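PDB 2HRA: glutamyl-tRNA synthetase, cytoplasmic from Saccharomyces cerevisiae, which attaches glutamate to tRNA(Glu) at the expense of ATP and, through the GST-like N-terminal domain described here, joins the tRNA aminoacylation cofactor Arc1p. Local coordinates for residues D86-A100 with I129-C142. Numbering follows the deposited sequence.
Sequences DNGDKEQVAKWVNLA and ILGGLKYSAADVAC
Asn87 bridges the two segments: its ND2 donates to Tyr135 O at 3.0 Å, nearly straight at 166°. The acceptor lies in the amide plane, whereas the donor stands well above the carbonyl plane of Tyr135. With CG between backbone N and carbonyl carbon, the amide reaches the turn before helix 137-148; an alanine here would probably leave Tyr135 O without this donor. Crossing Asp86 at about a right angle, Lys134 forms a salt bridge from NZ to the syn lone pair of Asp86 OD1 (3.2 Å). Ser136 and Asp139 close a capping box on the same helix.

Apolar contacts dominate beyond. Ile129 CG2 sits 3.5 Å from the centroid of the five-membered ring of Trp96, 5° off its normal, a CH-pi contact. Leu130 forks, CD1 pressing tightly on Val93 CG2 (3.4 Å) and CD2 meeting Gln92 CB. Small residues let segments 90-100 and 137-142 approach to 8.2 Å between axes, their N-to-C directions 2° apart: Ala100 CB meets Ala141 CB at 3.8 Å.

Polar ties between the turns leading into the helices and an apolar seam thus join two helices of the GST-like domain; Ile129 and Leu130 lie in a region that interacts with Arc1p.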
loop_
_atom_site.group_PDB
_atom_site.type_symbol
_atom_site.label_atom_id
_atom_site.label_comp_id
_atom_site.label_asym_id
_atom_site.label_seq_id
_atom_site.Cartn_x
_atom_site.Cartn_y
_atom_site.Cartn_z
ATOM N N ASP A 86 -0.182 14.772 -5.731
ATOM C CA ASP A 86 -0.074 16.231 -5.704
ATOM C C ASP A 86 -0.836 16.878 -4.557
ATOM O O ASP A 86 -0.968 18.095 -4.546
ATOM C CB ASP A 86 -0.606 16.833 -7.024
ATOM C CG ASP A 86 -2.118 16.641 -7.212
ATOM O OD1 ASP A 86 -2.788 15.991 -6.371
ATOM O OD2 ASP A 86 -2.652 17.149 -8.225
ATOM N N ASN A 87 -1.367 16.075 -3.632
ATOM C CA ASN A 87 -2.126 16.596 -2.490
ATOM C C ASN A 87 -1.523 16.184 -1.151
ATOM O O ASN A 87 -1.181 15.027 -0.939
ATOM C CB ASN A 87 -3.613 16.208 -2.575
ATOM C CG ASN A 87 -3.866 14.710 -2.451
ATOM O OD1 ASN A 87 -3.024 13.869 -2.792
ATOM N ND2 ASN A 87 -5.051 14.371 -1.969
ATOM N N GLY A 88 -1.400 17.141 -0.247
ATOM C CA GLY A 88 -0.732 16.920 1.032
ATOM C C GLY A 88 0.577 17.694 1.148
ATOM O O GLY A 88 1.439 17.640 0.243
ATOM N N ASP A 89 0.735 18.433 2.250
ATOM C CA ASP A 89 2.046 18.979 2.603
ATOM C C ASP A 89 2.964 17.774 2.707
ATOM O O ASP A 89 2.601 16.753 3.309
ATOM C CB ASP A 89 1.986 19.823 3.897
ATOM C CG ASP A 89 3.112 19.508 4.880
ATOM O OD1 ASP A 89 4.249 19.233 4.445
ATOM O OD2 ASP A 89 2.854 19.521 6.101
ATOM N N LYS A 90 4.132 17.882 2.088
ATOM C CA LYS A 90 5.043 16.748 1.939
ATOM C C LYS A 90 5.628 16.304 3.274
ATOM O O LYS A 90 5.838 15.110 3.490
ATOM C CB LYS A 90 6.153 17.082 0.939
ATOM C CG LYS A 90 5.659 17.150 -0.506
ATOM C CD LYS A 90 6.803 17.358 -1.490
ATOM C CE LYS A 90 6.449 18.349 -2.595
ATOM N NZ LYS A 90 7.674 19.042 -3.137
ATOM N N GLU A 91 5.887 17.263 4.164
ATOM C CA GLU A 91 6.295 16.949 5.536
ATOM C C GLU A 91 5.209 16.089 6.211
ATOM O O GLU A 91 5.499 15.067 6.834
ATOM C CB GLU A 91 6.533 18.247 6.336
ATOM C CG GLU A 91 7.295 18.056 7.664
ATOM C CD GLU A 91 6.932 19.086 8.740
ATOM O OE1 GLU A 91 6.944 20.303 8.447
ATOM O OE2 GLU A 91 6.658 18.677 9.896
ATOM N N GLN A 92 3.952 16.491 6.068
ATOM C CA GLN A 92 2.872 15.749 6.710
ATOM C C GLN A 92 2.657 14.400 6.024
ATOM O O GLN A 92 2.416 13.406 6.699
ATOM C CB GLN A 92 1.576 16.570 6.805
ATOM C CG GLN A 92 1.550 17.536 8.017
ATOM C CD GLN A 92 1.510 16.802 9.346
ATOM O OE1 GLN A 92 2.464 16.834 10.111
ATOM N NE2 GLN A 92 0.411 16.112 9.607
ATOM N N VAL A 93 2.779 14.331 4.703
ATOM C CA VAL A 93 2.676 13.021 4.053
ATOM C C VAL A 93 3.794 12.079 4.512
ATOM O O VAL A 93 3.543 10.902 4.840
ATOM C CB VAL A 93 2.668 13.139 2.525
ATOM C CG1 VAL A 93 2.895 11.771 1.902
ATOM C CG2 VAL A 93 1.359 13.758 2.076
ATOM N N ALA A 94 5.018 12.593 4.565
ATOM C CA ALA A 94 6.152 11.780 5.036
ATOM C C ALA A 94 5.957 11.190 6.421
ATOM O O ALA A 94 6.359 10.070 6.659
ATOM C CB ALA A 94 7.432 12.575 4.989
ATOM N N LYS A 95 5.366 11.933 7.355
ATOM C CA LYS A 95 5.118 11.379 8.709
ATOM C C LYS A 95 4.262 10.137 8.669
ATOM O O LYS A 95 4.470 9.198 9.437
ATOM C CB LYS A 95 4.368 12.369 9.594
ATOM C CG LYS A 95 5.082 13.660 9.937
ATOM C CD LYS A 95 4.449 14.352 11.154
ATOM C CE LYS A 95 2.917 14.068 11.362
ATOM N NZ LYS A 95 2.594 12.942 12.328
ATOM N N TRP A 96 3.249 10.146 7.812
ATOM C CA TRP A 96 2.289 9.077 7.810
ATOM C C TRP A 96 2.799 7.930 6.964
ATOM O O TRP A 96 2.550 6.788 7.253
ATOM C CB TRP A 96 0.913 9.576 7.360
ATOM C CG TRP A 96 0.310 10.438 8.389
ATOM C CD1 TRP A 96 0.267 11.803 8.403
ATOM C CD2 TRP A 96 -0.305 10.001 9.614
ATOM N NE1 TRP A 96 -0.332 12.241 9.569
ATOM C CE2 TRP A 96 -0.697 11.150 10.319
ATOM C CE3 TRP A 96 -0.568 8.747 10.173
ATOM C CZ2 TRP A 96 -1.332 11.085 11.566
ATOM C CZ3 TRP A 96 -1.186 8.683 11.399
ATOM C CH2 TRP A 96 -1.568 9.838 12.086
ATOM N N VAL A 97 3.514 8.234 5.908
ATOM C CA VAL A 97 4.206 7.197 5.153
ATOM C C VAL A 97 5.260 6.513 6.007
ATOM O O VAL A 97 5.398 5.304 5.951
ATOM C CB VAL A 97 4.862 7.777 3.926
ATOM C CG1 VAL A 97 5.721 6.701 3.261
ATOM C CG2 VAL A 97 3.763 8.299 2.987
ATOM N N ASN A 98 5.994 7.286 6.805
ATOM C CA ASN A 98 6.932 6.708 7.778
ATOM C C ASN A 98 6.248 5.788 8.773
ATOM O O ASN A 98 6.734 4.684 9.052
ATOM C CB ASN A 98 7.662 7.818 8.531
ATOM C CG ASN A 98 8.664 8.559 7.658
ATOM O OD1 ASN A 98 9.151 8.035 6.649
ATOM N ND2 ASN A 98 8.991 9.784 8.048
ATOM N N LEU A 99 5.127 6.230 9.340
ATOM C CA LEU A 99 4.383 5.379 10.278
ATOM C C LEU A 99 3.974 4.053 9.643
ATOM O O LEU A 99 4.095 2.987 10.253
ATOM C CB LEU A 99 3.114 6.093 10.796
ATOM C CG LEU A 99 2.349 5.266 11.849
ATOM C CD1 LEU A 99 3.132 5.169 13.161
ATOM C CD2 LEU A 99 0.946 5.799 12.086
ATOM N N ALA A 100 3.486 4.115 8.403
ATOM C CA ALA A 100 3.048 2.920 7.714
ATOM C C ALA A 100 4.227 1.971 7.489
ATOM O O ALA A 100 4.142 0.786 7.758
ATOM C CB ALA A 100 2.381 3.302 6.344
ATOM N N ILE A 129 -6.613 10.681 5.885
ATOM C CA ILE A 129 -5.627 11.001 6.923
ATOM C C ILE A 129 -5.277 12.474 7.003
ATOM O O ILE A 129 -5.190 13.044 8.099
ATOM C CB ILE A 129 -4.350 10.125 6.786
ATOM C CG1 ILE A 129 -4.687 8.695 7.268
ATOM C CG2 ILE A 129 -3.204 10.741 7.613
ATOM C CD1 ILE A 129 -3.679 7.572 6.854
ATOM N N LEU A 130 -5.154 13.114 5.844
ATOM C CA LEU A 130 -4.779 14.512 5.809
ATOM C C LEU A 130 -5.961 15.434 5.602
ATOM O O LEU A 130 -5.782 16.641 5.547
ATOM C CB LEU A 130 -3.691 14.768 4.770
ATOM C CG LEU A 130 -2.364 14.078 5.032
ATOM C CD1 LEU A 130 -1.426 14.355 3.876
ATOM C CD2 LEU A 130 -1.777 14.544 6.388
ATOM N N GLY A 131 -7.164 14.883 5.514
ATOM C CA GLY A 131 -8.366 15.692 5.615
ATOM C C GLY A 131 -8.781 16.384 4.332
ATOM O O GLY A 131 -9.471 17.399 4.382
ATOM N N GLY A 132 -8.362 15.869 3.181
ATOM C CA GLY A 132 -8.850 16.388 1.888
ATOM C C GLY A 132 -10.101 15.674 1.393
ATOM O O GLY A 132 -10.577 14.732 2.033
ATOM N N LEU A 133 -10.638 16.116 0.254
ATOM C CA LEU A 133 -11.733 15.408 -0.407
ATOM C C LEU A 133 -11.216 14.140 -1.040
ATOM O O LEU A 133 -11.938 13.154 -1.134
ATOM C CB LEU A 133 -12.412 16.287 -1.468
ATOM C CG LEU A 133 -13.796 15.767 -1.933
ATOM C CD1 LEU A 133 -14.775 16.893 -2.096
ATOM C CD2 LEU A 133 -13.743 14.952 -3.233
ATOM N N LYS A 134 -9.939 14.170 -1.412
ATOM C CA LYS A 134 -9.226 13.126 -2.148
ATOM C C LYS A 134 -8.345 12.405 -1.152
ATOM O O LYS A 134 -7.803 13.046 -0.267
ATOM C CB LYS A 134 -8.261 13.774 -3.184
ATOM C CG LYS A 134 -8.634 13.678 -4.619
ATOM C CD LYS A 134 -8.004 14.812 -5.439
ATOM C CE LYS A 134 -6.476 14.784 -5.458
ATOM N NZ LYS A 134 -5.949 15.597 -6.591
ATOM N N TYR A 135 -8.168 11.098 -1.289
ATOM C CA TYR A 135 -7.109 10.449 -0.487
ATOM C C TYR A 135 -5.747 10.881 -1.014
ATOM O O TYR A 135 -5.610 11.444 -2.129
ATOM C CB TYR A 135 -7.220 8.911 -0.408
ATOM C CG TYR A 135 -7.211 8.218 -1.762
ATOM C CD1 TYR A 135 -6.035 8.098 -2.516
ATOM C CD2 TYR A 135 -8.368 7.685 -2.285
ATOM C CE1 TYR A 135 -6.047 7.492 -3.757
ATOM C CE2 TYR A 135 -8.374 7.062 -3.529
ATOM C CZ TYR A 135 -7.222 6.972 -4.262
ATOM O OH TYR A 135 -7.256 6.369 -5.506
ATOM N N SER A 136 -4.742 10.668 -0.188
ATOM C CA SER A 136 -3.366 11.014 -0.524
ATOM C C SER A 136 -2.470 9.795 -0.371
ATOM O O SER A 136 -2.908 8.702 0.010
ATOM C CB SER A 136 -2.882 12.137 0.400
ATOM O OG SER A 136 -2.673 11.601 1.706
ATOM N N ALA A 137 -1.195 10.014 -0.633
ATOM C CA ALA A 137 -0.155 9.015 -0.465
ATOM C C ALA A 137 -0.113 8.519 0.951
ATOM O O ALA A 137 0.283 7.373 1.203
ATOM C CB ALA A 137 1.250 9.610 -0.885
ATOM N N ALA A 138 -0.479 9.369 1.902
ATOM C CA ALA A 138 -0.526 8.933 3.293
ATOM C C ALA A 138 -1.494 7.732 3.447
ATOM O O ALA A 138 -1.200 6.738 4.122
ATOM C CB ALA A 138 -0.937 10.124 4.205
ATOM N N ASP A 139 -2.673 7.858 2.845
ATOM C CA ASP A 139 -3.688 6.828 2.911
ATOM C C ASP A 139 -3.206 5.560 2.210
ATOM O O ASP A 139 -3.461 4.455 2.671
ATOM C CB ASP A 139 -4.994 7.324 2.258
ATOM C CG ASP A 139 -5.564 8.528 2.959
ATOM O OD1 ASP A 139 -5.376 9.658 2.431
ATOM O OD2 ASP A 139 -6.164 8.358 4.047
ATOM N N VAL A 140 -2.498 5.719 1.094
ATOM C CA VAL A 140 -2.070 4.564 0.298
ATOM C C VAL A 140 -1.071 3.744 1.077
ATOM O O VAL A 140 -1.160 2.518 1.149
ATOM C CB VAL A 140 -1.489 5.037 -1.061
ATOM C CG1 VAL A 140 -0.901 3.904 -1.839
ATOM C CG2 VAL A 140 -2.571 5.751 -1.883
ATOM N N ALA A 141 -0.133 4.428 1.696
ATOM C CA ALA A 141 0.887 3.764 2.468
ATOM C C ALA A 141 0.302 3.075 3.688
ATOM O O ALA A 141 0.677 1.929 3.983
ATOM C CB ALA A 141 1.990 4.762 2.861
ATOM N N CYS A 142 -0.616 3.743 4.406
ATOM C CA CYS A 142 -1.182 3.142 5.611
ATOM C C CYS A 142 -2.133 2.016 5.274
ATOM O O CYS A 142 -2.161 0.997 5.979
ATOM C CB CYS A 142 -1.836 4.191 6.521
ATOM S SG CYS A 142 -0.666 5.371 7.247
#